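Long-range contacts in protein F2 like fibronectin-binding protein (Streptococcus pneumoniae, PDB 5A0N), which probably mediates covalent attachment of pneumococci to host surfaces through the internal thioester of its N-terminal domain: residues T35-L39 with R136-Q141; T108-L112 with E146-Y150; K125-G129 with Q171-A175. All coordinates share one frame; numbering follows the deposited sequence.

Interaction 1: residues T35-L39 with R136-Q141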
loop_
_atom_site.group_PDB
_atom_site.type_symbol
_atom_site.label_atom_id
_atom_site.label_comp_id
_atom_site.label_asym_id
_atom_site.label_seq_id
_atom_site.Cartn_x
_atom_site.Cartn_y
_atom_site.Cartn_z
ATOM N N THR A 35 -5.114 5.614 -14.396
ATOM C CA THR A 35 -3.735 5.218 -14.234
ATOM C C THR A 35 -3.564 4.510 -12.883
ATOM O O THR A 35 -4.380 4.681 -11.968
ATOM C CB THR A 35 -2.789 6.426 -14.339
ATOM O OG1 THR A 35 -3.285 7.514 -13.561
ATOM C CG2 THR A 35 -2.639 6.877 -15.783
ATOM N N TYR A 36 -2.498 3.737 -12.772
ATOM C CA TYR A 36 -2.119 3.096 -11.506
ATOM C C TYR A 36 -1.262 4.091 -10.738
ATOM O O TYR A 36 -0.169 4.446 -11.186
ATOM C CB TYR A 36 -1.369 1.780 -11.765
ATOM C CG TYR A 36 -1.290 0.945 -10.494
ATOM C CD1 TYR A 36 -0.402 1.253 -9.490
ATOM C CD2 TYR A 36 -2.142 -0.104 -10.296
ATOM C CE1 TYR A 36 -0.378 0.544 -8.291
ATOM C CE2 TYR A 36 -2.134 -0.809 -9.110
ATOM C CZ TYR A 36 -1.273 -0.484 -8.102
ATOM O OH TYR A 36 -1.295 -1.205 -6.921
ATOM N N ASN A 37 -1.754 4.548 -9.576
ATOM C CA ASN A 37 -1.201 5.722 -8.904
ATOM C C ASN A 37 -0.495 5.436 -7.583
ATOM O O ASN A 37 -0.131 6.356 -6.872
ATOM C CB ASN A 37 -2.260 6.804 -8.700
ATOM C CG ASN A 37 -3.005 7.089 -9.985
ATOM O OD1 ASN A 37 -2.397 7.131 -11.068
ATOM N ND2 ASN A 37 -4.295 7.267 -9.884
ATOM N N ASN A 38 -0.317 4.145 -7.238
ATOM C CA ASN A 38 0.494 3.718 -6.098
ATOM C C ASN A 38 -0.013 4.202 -4.755
ATOM O O ASN A 38 0.723 4.185 -3.777
ATOM C CB ASN A 38 1.943 4.086 -6.289
ATOM C CG ASN A 38 2.645 3.244 -7.328
ATOM O OD1 ASN A 38 2.117 2.299 -7.898
ATOM N ND2 ASN A 38 3.904 3.562 -7.556
ATOM N N LEU A 39 -1.268 4.646 -4.705
ATOM C CA LEU A 39 -1.833 5.233 -3.490
ATOM C C LEU A 39 -0.984 6.359 -2.936
ATOM O O LEU A 39 -0.958 6.610 -1.744
ATOM C CB LEU A 39 -2.202 4.169 -2.451
ATOM C CG LEU A 39 -3.400 3.305 -2.832
ATOM C CD1 LEU A 39 -3.343 1.914 -2.165
ATOM C CD2 LEU A 39 -4.730 4.014 -2.527
ATOM N N ARG A 136 7.663 -0.075 -11.228
ATOM C CA ARG A 136 7.255 0.867 -10.204
ATOM C C ARG A 136 5.784 0.715 -9.835
ATOM O O ARG A 136 5.419 0.815 -8.649
ATOM C CB ARG A 136 7.529 2.303 -10.691
ATOM C CG ARG A 136 7.151 3.399 -9.709
ATOM C CD ARG A 136 7.486 4.779 -10.273
ATOM N NE ARG A 136 6.594 5.025 -11.397
ATOM C CZ ARG A 136 5.404 5.618 -11.311
ATOM N NH1 ARG A 136 4.972 6.140 -10.178
ATOM N NH2 ARG A 136 4.660 5.671 -12.387
ATOM N N THR A 137 4.924 0.496 -10.821
ATOM C CA THR A 137 3.498 0.285 -10.537
ATOM C C THR A 137 3.134 -1.187 -10.491
ATOM O O THR A 137 2.327 -1.585 -9.653
ATOM C CB THR A 137 2.597 1.012 -11.559
ATOM O OG1 THR A 137 2.872 0.521 -12.872
ATOM C CG2 THR A 137 2.789 2.538 -11.488
ATOM N N TYR A 138 3.684 -2.001 -11.392
ATOM C CA TYR A 138 3.265 -3.408 -11.454
ATOM C C TYR A 138 3.725 -4.192 -10.198
ATOM O O TYR A 138 3.025 -5.083 -9.738
ATOM C CB TYR A 138 3.738 -4.095 -12.748
ATOM C CG TYR A 138 2.903 -3.729 -13.971
ATOM C CD1 TYR A 138 2.993 -2.485 -14.568
ATOM C CD2 TYR A 138 2.009 -4.624 -14.514
ATOM C CE1 TYR A 138 2.236 -2.173 -15.663
ATOM C CE2 TYR A 138 1.254 -4.290 -15.623
ATOM C CZ TYR A 138 1.378 -3.072 -16.182
ATOM O OH TYR A 138 0.621 -2.756 -17.286
ATOM N N PHE A 139 4.874 -3.831 -9.636
ATOM C CA PHE A 139 5.315 -4.464 -8.380
ATOM C C PHE A 139 4.488 -3.951 -7.203
ATOM O O PHE A 139 4.194 -4.698 -6.281
ATOM C CB PHE A 139 6.807 -4.240 -8.139
ATOM C CG PHE A 139 7.404 -5.061 -7.013
ATOM C CD1 PHE A 139 7.180 -6.431 -6.908
ATOM C CD2 PHE A 139 8.253 -4.469 -6.082
ATOM C CE1 PHE A 139 7.784 -7.174 -5.908
ATOM C CE2 PHE A 139 8.850 -5.230 -5.089
ATOM C CZ PHE A 139 8.613 -6.567 -5.016
ATOM N N HIS A 140 4.132 -2.653 -7.215
ATOM C CA HIS A 140 3.233 -2.143 -6.171
ATOM C C HIS A 140 1.972 -3.008 -6.127
ATOM O O HIS A 140 1.517 -3.411 -5.057
ATOM C CB HIS A 140 2.867 -0.675 -6.435
ATOM C CG HIS A 140 2.024 -0.091 -5.354
ATOM N ND1 HIS A 140 0.671 -0.304 -5.260
ATOM C CD2 HIS A 140 2.364 0.698 -4.302
ATOM C CE1 HIS A 140 0.213 0.324 -4.194
ATOM N NE2 HIS A 140 1.214 0.933 -3.591
ATOM N N GLN A 141 1.403 -3.290 -7.299
ATOM C CA GLN A 141 0.131 -3.984 -7.345
ATOM C C GLN A 141 0.249 -5.402 -6.758
ATOM O O GLN A 141 -0.638 -5.821 -6.022
ATOM C CB GLN A 141 -0.391 -4.026 -8.774
ATOM C CG GLN A 141 -1.770 -4.631 -8.890
ATOM C CD GLN A 141 -2.322 -4.598 -10.285
ATOM O OE1 GLN A 141 -1.592 -4.813 -11.248
ATOM N NE2 GLN A 141 -3.606 -4.234 -10.407
#
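The phenol oxygen of Tyr-36 is held by two partners: ND1 of His-140, 2.7 Å from OH and with the oxygen in the plane of the imidazole, and NE2 of Gln-24 from outside the two segments. With Tyr-36 CG opposite the backbone N (chi1 -166°), the ring reaches from its strand to the helix. There CD1 rests 3.7 Å from Thr-137 CB, the Thr-137 carbonyl sits over one face, and the CB of Gln-141 approaches obliquely. Asn-38 meets the imidazole differently. Its CA stands over the ring centre, 3.8 Å from the centroid, in a CH-pi contact only 10° off the normal, while its amide lies nearly parallel to the imidazole plane (17°). ND2 makes a weak bond of 3.3 Å to Arg-136 O; OD1 is buried without a polar partner in the model, 3.4 Å from His-140 CB. The other imidazole nitrogen, NE2, bonds to the backbone O of Ala-54; with both nitrogens bonded, and Phe-55 stacked on it and Tyr-116 edge-to-face, the ring has little freedom to rotate. A buried histidine thus ties the 35-39 turn to helix 132-152 and to strand 55-56, by way of Ala-54 and Phe-55, in the thioester domain of this adhesin.

Interaction 2: residues T108-L112 with E146-Y150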
loop_
_atom_site.group_PDB
_atom_site.type_symbol
_atom_site.label_atom_id
_atom_site.label_comp_id
_atom_site.label_asym_id
_atom_site.label_seq_id
_atom_site.Cartn_x
_atom_site.Cartn_y
_atom_site.Cartn_z
ATOM N N THR A 108 3.761 -9.183 8.447
ATOM C CA THR A 108 3.568 -9.261 7.004
ATOM C C THR A 108 3.491 -7.886 6.338
ATOM O O THR A 108 4.102 -7.702 5.303
ATOM C CB THR A 108 2.368 -10.147 6.592
ATOM O OG1 THR A 108 1.153 -9.586 7.085
ATOM C CG2 THR A 108 2.556 -11.570 7.108
ATOM N N PHE A 109 2.780 -6.942 6.950
ATOM C CA PHE A 109 2.703 -5.611 6.363
ATOM C C PHE A 109 4.069 -4.950 6.343
ATOM O O PHE A 109 4.493 -4.368 5.345
ATOM C CB PHE A 109 1.711 -4.693 7.107
ATOM C CG PHE A 109 1.935 -3.262 6.751
ATOM C CD1 PHE A 109 1.522 -2.795 5.506
ATOM C CD2 PHE A 109 2.651 -2.427 7.561
ATOM C CE1 PHE A 109 1.868 -1.528 5.077
ATOM C CE2 PHE A 109 2.958 -1.154 7.150
ATOM C CZ PHE A 109 2.558 -0.701 5.906
ATOM N N SER A 110 4.787 -5.005 7.456
ATOM C CA SER A 110 6.056 -4.307 7.521
ATOM C C SER A 110 7.072 -4.940 6.579
ATOM O O SER A 110 7.879 -4.228 5.963
ATOM C CB SER A 110 6.578 -4.223 8.960
ATOM O OG SER A 110 6.871 -5.502 9.502
ATOM N N ARG A 111 7.047 -6.265 6.435
ATOM C CA ARG A 111 7.915 -6.941 5.468
ATOM C C ARG A 111 7.559 -6.609 4.009
ATOM O O ARG A 111 8.432 -6.295 3.208
ATOM C CB ARG A 111 7.853 -8.451 5.674
ATOM C CG ARG A 111 8.630 -8.901 6.894
ATOM C CD ARG A 111 8.483 -10.405 7.170
ATOM N NE ARG A 111 9.400 -10.817 8.231
ATOM C CZ ARG A 111 10.703 -10.926 8.049
ATOM N NH1 ARG A 111 11.252 -10.935 6.839
ATOM N NH2 ARG A 111 11.478 -11.101 9.092
ATOM N N LEU A 112 6.285 -6.693 3.674
ATOM C CA LEU A 112 5.877 -6.526 2.294
ATOM C C LEU A 112 6.106 -5.071 1.835
ATOM O O LEU A 112 6.597 -4.840 0.728
ATOM C CB LEU A 112 4.418 -6.946 2.129
ATOM C CG LEU A 112 4.198 -8.468 2.160
ATOM C CD1 LEU A 112 2.752 -8.800 2.422
ATOM C CD2 LEU A 112 4.704 -9.103 0.884
ATOM N N GLU A 146 -0.705 -9.105 -1.988
ATOM C CA GLU A 146 -0.205 -9.956 -0.929
ATOM C C GLU A 146 -0.435 -9.353 0.452
ATOM O O GLU A 146 -0.706 -10.099 1.399
ATOM C CB GLU A 146 1.238 -10.358 -1.171
ATOM C CG GLU A 146 1.636 -11.673 -0.473
ATOM C CD GLU A 146 0.985 -12.932 -1.020
ATOM O OE1 GLU A 146 0.029 -12.827 -1.825
ATOM O OE2 GLU A 146 1.437 -14.035 -0.649
ATOM N N ILE A 147 -0.419 -8.022 0.570
ATOM C CA ILE A 147 -0.842 -7.410 1.821
ATOM C C ILE A 147 -2.269 -7.817 2.153
ATOM O O ILE A 147 -2.564 -8.180 3.306
ATOM C CB ILE A 147 -0.623 -5.885 1.789
ATOM C CG1 ILE A 147 0.878 -5.623 1.881
ATOM C CG2 ILE A 147 -1.424 -5.148 2.859
ATOM C CD1 ILE A 147 1.293 -4.174 1.644
ATOM N N TRP A 148 -3.153 -7.776 1.157
ATOM C CA TRP A 148 -4.558 -8.143 1.339
ATOM C C TRP A 148 -4.763 -9.633 1.618
ATOM O O TRP A 148 -5.768 -10.003 2.226
ATOM C CB TRP A 148 -5.386 -7.737 0.108
ATOM C CG TRP A 148 -5.616 -6.285 -0.011
ATOM C CD1 TRP A 148 -5.696 -5.379 0.984
ATOM C CD2 TRP A 148 -5.860 -5.567 -1.238
ATOM N NE1 TRP A 148 -6.008 -4.126 0.463
ATOM C CE2 TRP A 148 -6.082 -4.222 -0.909
ATOM C CE3 TRP A 148 -5.884 -5.935 -2.581
ATOM C CZ2 TRP A 148 -6.353 -3.245 -1.878
ATOM C CZ3 TRP A 148 -6.092 -4.975 -3.524
ATOM C CH2 TRP A 148 -6.336 -3.644 -3.179
ATOM N N ARG A 149 -3.824 -10.483 1.232
ATOM C CA ARG A 149 -3.881 -11.889 1.661
ATOM C C ARG A 149 -3.948 -11.945 3.175
ATOM O O ARG A 149 -4.704 -12.740 3.733
ATOM C CB ARG A 149 -2.647 -12.637 1.161
ATOM C CG ARG A 149 -2.557 -14.072 1.664
ATOM C CD ARG A 149 -1.353 -14.785 1.109
ATOM N NE ARG A 149 -1.235 -16.130 1.636
ATOM C CZ ARG A 149 -0.204 -16.926 1.397
ATOM N NH1 ARG A 149 0.742 -16.568 0.568
ATOM N NH2 ARG A 149 -0.150 -18.133 1.953
ATOM N N TYR A 150 -3.171 -11.088 3.823
ATOM C CA TYR A 150 -3.070 -11.071 5.280
ATOM C C TYR A 150 -4.033 -10.147 5.992
ATOM O O TYR A 150 -4.412 -10.444 7.123
ATOM C CB TYR A 150 -1.605 -10.832 5.670
ATOM C CG TYR A 150 -0.688 -11.879 5.077
ATOM C CD1 TYR A 150 -0.760 -13.187 5.513
ATOM C CD2 TYR A 150 0.226 -11.577 4.081
ATOM C CE1 TYR A 150 0.044 -14.151 4.975
ATOM C CE2 TYR A 150 1.046 -12.531 3.523
ATOM C CZ TYR A 150 0.954 -13.830 3.958
ATOM O OH TYR A 150 1.756 -14.833 3.426
HETATM O O HOH W 1 -0.320 -7.508 5.519
#
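Thr-108 and Tyr-150 meet methyl to ring face: CG2 of the threonine stands above the centre of the phenol ring, 3.8 Å from the centroid and 9° off its normal, a well-centred CH-pi contact. The opposite face of the ring is backed by the CG methylene of Arg-149, so the ring is sandwiched between aliphatic groups. Thr-108 OG1, placed between its backbone N and carbonyl carbon (chi1 63°), turns instead to Tyr-150 CB at 3.3 Å and to a water 3.0 Å away; that water donates to the Ile-147 carbonyl and so bridges the helices where no direct hydrogen bond does. Leu-112 comes at the edge of the same ring, its CD1 4.1 Å from CD2 of Tyr-150. The same methyl lies 3.7 Å from CG1 of Ile-147, the two side chains lying alongside one another and pointing opposite ways. Ile-147 CD1 meets the Phe-109 ring obliquely, 4.1 Å from its CD1. The helix segments run antiparallel, at 173° with axes 9.7 Å apart. Around this pair, Ile-179 of helix 170-182 touches both Leu-112 and Glu-146, Tyr-86 of helix 83-93 stacks on Phe-109, and Phe-55 of strand 55-56 packs on Ile-147.

Interaction 3: residues K125-G129 with Q171-A175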
loop_
_atom_site.group_PDB
_atom_site.type_symbol
_atom_site.label_atom_id
_atom_site.label_comp_id
_atom_site.label_asym_id
_atom_site.label_seq_id
_atom_site.Cartn_x
_atom_site.Cartn_y
_atom_site.Cartn_z
ATOM N N LYS A 125 14.709 -6.994 -10.145
ATOM C CA LYS A 125 15.685 -7.374 -11.166
ATOM C C LYS A 125 15.343 -8.714 -11.798
ATOM O O LYS A 125 15.465 -8.903 -12.999
ATOM C CB LYS A 125 17.091 -7.528 -10.568
ATOM C CG LYS A 125 17.873 -6.270 -10.326
ATOM C CD LYS A 125 19.309 -6.611 -9.962
ATOM N N ARG A 126 14.919 -9.670 -10.981
ATOM C CA ARG A 126 14.613 -11.002 -11.516
ATOM C C ARG A 126 13.337 -11.034 -12.353
ATOM O O ARG A 126 13.247 -11.807 -13.286
ATOM C CB ARG A 126 14.532 -12.014 -10.359
ATOM C CG ARG A 126 15.895 -12.258 -9.714
ATOM C CD ARG A 126 15.803 -13.285 -8.636
ATOM N NE ARG A 126 15.188 -12.764 -7.426
ATOM C CZ ARG A 126 14.543 -13.473 -6.505
ATOM N NH1 ARG A 126 14.291 -14.773 -6.659
ATOM N NH2 ARG A 126 14.149 -12.845 -5.431
ATOM N N ALA A 127 12.329 -10.236 -11.980
ATOM C CA ALA A 127 11.033 -10.278 -12.664
ATOM C C ALA A 127 10.909 -9.318 -13.836
ATOM O O ALA A 127 10.278 -9.672 -14.846
ATOM C CB ALA A 127 9.911 -10.031 -11.652
ATOM N N TRP A 128 11.451 -8.112 -13.665
ATOM C CA TRP A 128 11.355 -7.042 -14.683
ATOM C C TRP A 128 12.698 -6.667 -15.299
ATOM O O TRP A 128 12.724 -5.886 -16.241
ATOM C CB TRP A 128 10.666 -5.761 -14.128
ATOM C CG TRP A 128 9.216 -5.913 -13.948
ATOM C CD1 TRP A 128 8.248 -5.735 -14.896
ATOM C CD2 TRP A 128 8.529 -6.281 -12.741
ATOM N NE1 TRP A 128 7.002 -6.000 -14.351
ATOM C CE2 TRP A 128 7.163 -6.348 -13.037
ATOM C CE3 TRP A 128 8.951 -6.576 -11.453
ATOM C CZ2 TRP A 128 6.222 -6.702 -12.082
ATOM C CZ3 TRP A 128 8.007 -6.922 -10.506
ATOM C CH2 TRP A 128 6.676 -6.995 -10.822
ATOM N N GLY A 129 13.811 -7.172 -14.775
ATOM C CA GLY A 129 15.121 -6.814 -15.311
ATOM C C GLY A 129 15.348 -5.339 -15.054
ATOM O O GLY A 129 15.236 -4.864 -13.915
ATOM N N GLN A 171 5.305 -11.094 -15.739
ATOM C CA GLN A 171 6.321 -10.615 -14.786
ATOM C C GLN A 171 5.717 -10.494 -13.392
ATOM O O GLN A 171 6.373 -10.836 -12.391
ATOM C CB GLN A 171 6.862 -9.251 -15.212
ATOM C CG GLN A 171 7.588 -9.278 -16.528
ATOM C CD GLN A 171 6.691 -9.198 -17.761
ATOM O OE1 GLN A 171 5.492 -8.962 -17.695
ATOM N NE2 GLN A 171 7.315 -9.378 -18.911
ATOM N N GLN A 172 4.474 -10.021 -13.295
ATOM C CA GLN A 172 3.795 -9.994 -11.980
ATOM C C GLN A 172 3.636 -11.375 -11.371
ATOM O O GLN A 172 3.802 -11.531 -10.157
ATOM C CB GLN A 172 2.436 -9.319 -12.094
ATOM C CG GLN A 172 2.530 -7.804 -12.225
ATOM C CD GLN A 172 1.177 -7.159 -12.326
ATOM O OE1 GLN A 172 0.390 -7.529 -13.195
ATOM N NE2 GLN A 172 0.908 -6.200 -11.472
ATOM N N LYS A 173 3.249 -12.338 -12.195
ATOM C CA LYS A 173 3.080 -13.701 -11.707
ATOM C C LYS A 173 4.405 -14.240 -11.144
ATOM O O LYS A 173 4.446 -14.859 -10.078
ATOM C CB LYS A 173 2.518 -14.603 -12.789
ATOM C CG LYS A 173 1.097 -14.222 -13.181
ATOM C CD LYS A 173 0.606 -15.041 -14.354
ATOM C CE LYS A 173 -0.773 -14.611 -14.815
ATOM N NZ LYS A 173 -1.161 -15.317 -16.045
ATOM N N LYS A 174 5.511 -13.988 -11.852
ATOM C CA LYS A 174 6.832 -14.399 -11.376
ATOM C C LYS A 174 7.159 -13.683 -10.071
ATOM O O LYS A 174 7.635 -14.301 -9.112
ATOM C CB LYS A 174 7.906 -14.129 -12.420
ATOM C CG LYS A 174 7.704 -14.884 -13.721
ATOM C CD LYS A 174 8.793 -14.568 -14.737
ATOM C CE LYS A 174 8.596 -15.430 -15.978
ATOM N NZ LYS A 174 9.399 -14.964 -17.135
ATOM N N ALA A 175 6.920 -12.374 -10.014
ATOM C CA ALA A 175 7.212 -11.617 -8.814
ATOM C C ALA A 175 6.425 -12.143 -7.622
ATOM O O ALA A 175 6.964 -12.174 -6.504
ATOM C CB ALA A 175 6.900 -10.145 -9.019
HETATM O O HOH W 2 10.336 -11.827 -16.320
HETATM O O HOH W 3 4.665 -6.301 -16.064
#
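Ala-127 faces helix 170-182 with both its methyl and its carbonyl. The methyl lies 4.0 Å from CB of Ala-175, two small side chains that let the backbones come close: the CA atoms of Ala-127 and Gln-171 are 5.2 Å apart. Its O approaches Gln-171 CG at 3.2 Å and accepts a hydrogen bond from a water, which is weakly linked in turn to NZ of Lys-174. Next comes Trp-128, whose indole lies between its own short helix, 123-128, and helices 132-152 and 170-182, all three falling, wholly or largely, in the region matched to the helical insertion domain of pilus-presented adhesins. CB of Gln-171 sits over one face of the indole, 3.7 Å from the centroid of the five-membered ring. At the six-membered ring, CH2 packs 3.6 Å from Ala-175 CB, and Gln-172 CG lies at the ring edge, beside CZ2. The indole nitrogen NE1 points at a second water, 2.9 Å away in the ring plane, which donates to Gln-171 OE1; the bend of the glutamine at chi2 (83°) brings its amide round to this bridge. Tyr-138 of helix 132-152 also packs against the indole. At Gly-129, phi turns positive (66°) and the chain leaves the helical conformation, though its N still bonds weakly to Lys-125 O.

Overall arrangement
Helix 132-152 carries one side of interactions 1 and 2, and interaction 3 lies beside it. The first, partly buried, joins that helix to the 35-39 turn through polar groups and a histidine, whereas the second, a buried antiparallel helix pair, relies on apolar packing with a single bridging water. Interaction 3 is also buried, although its centre lies about 19 Å from the centre of the chain, against 9 Å for the others; it pairs two different helices through alanines, an indole and waters. It nevertheless touches interaction 1: Gln-172 NE2 probably bonds to both Gln-141 OE1 and the Tyr-138 carbonyl, and Trp-128 packs on Tyr-138 and Phe-139. Interaction 2 touches neither.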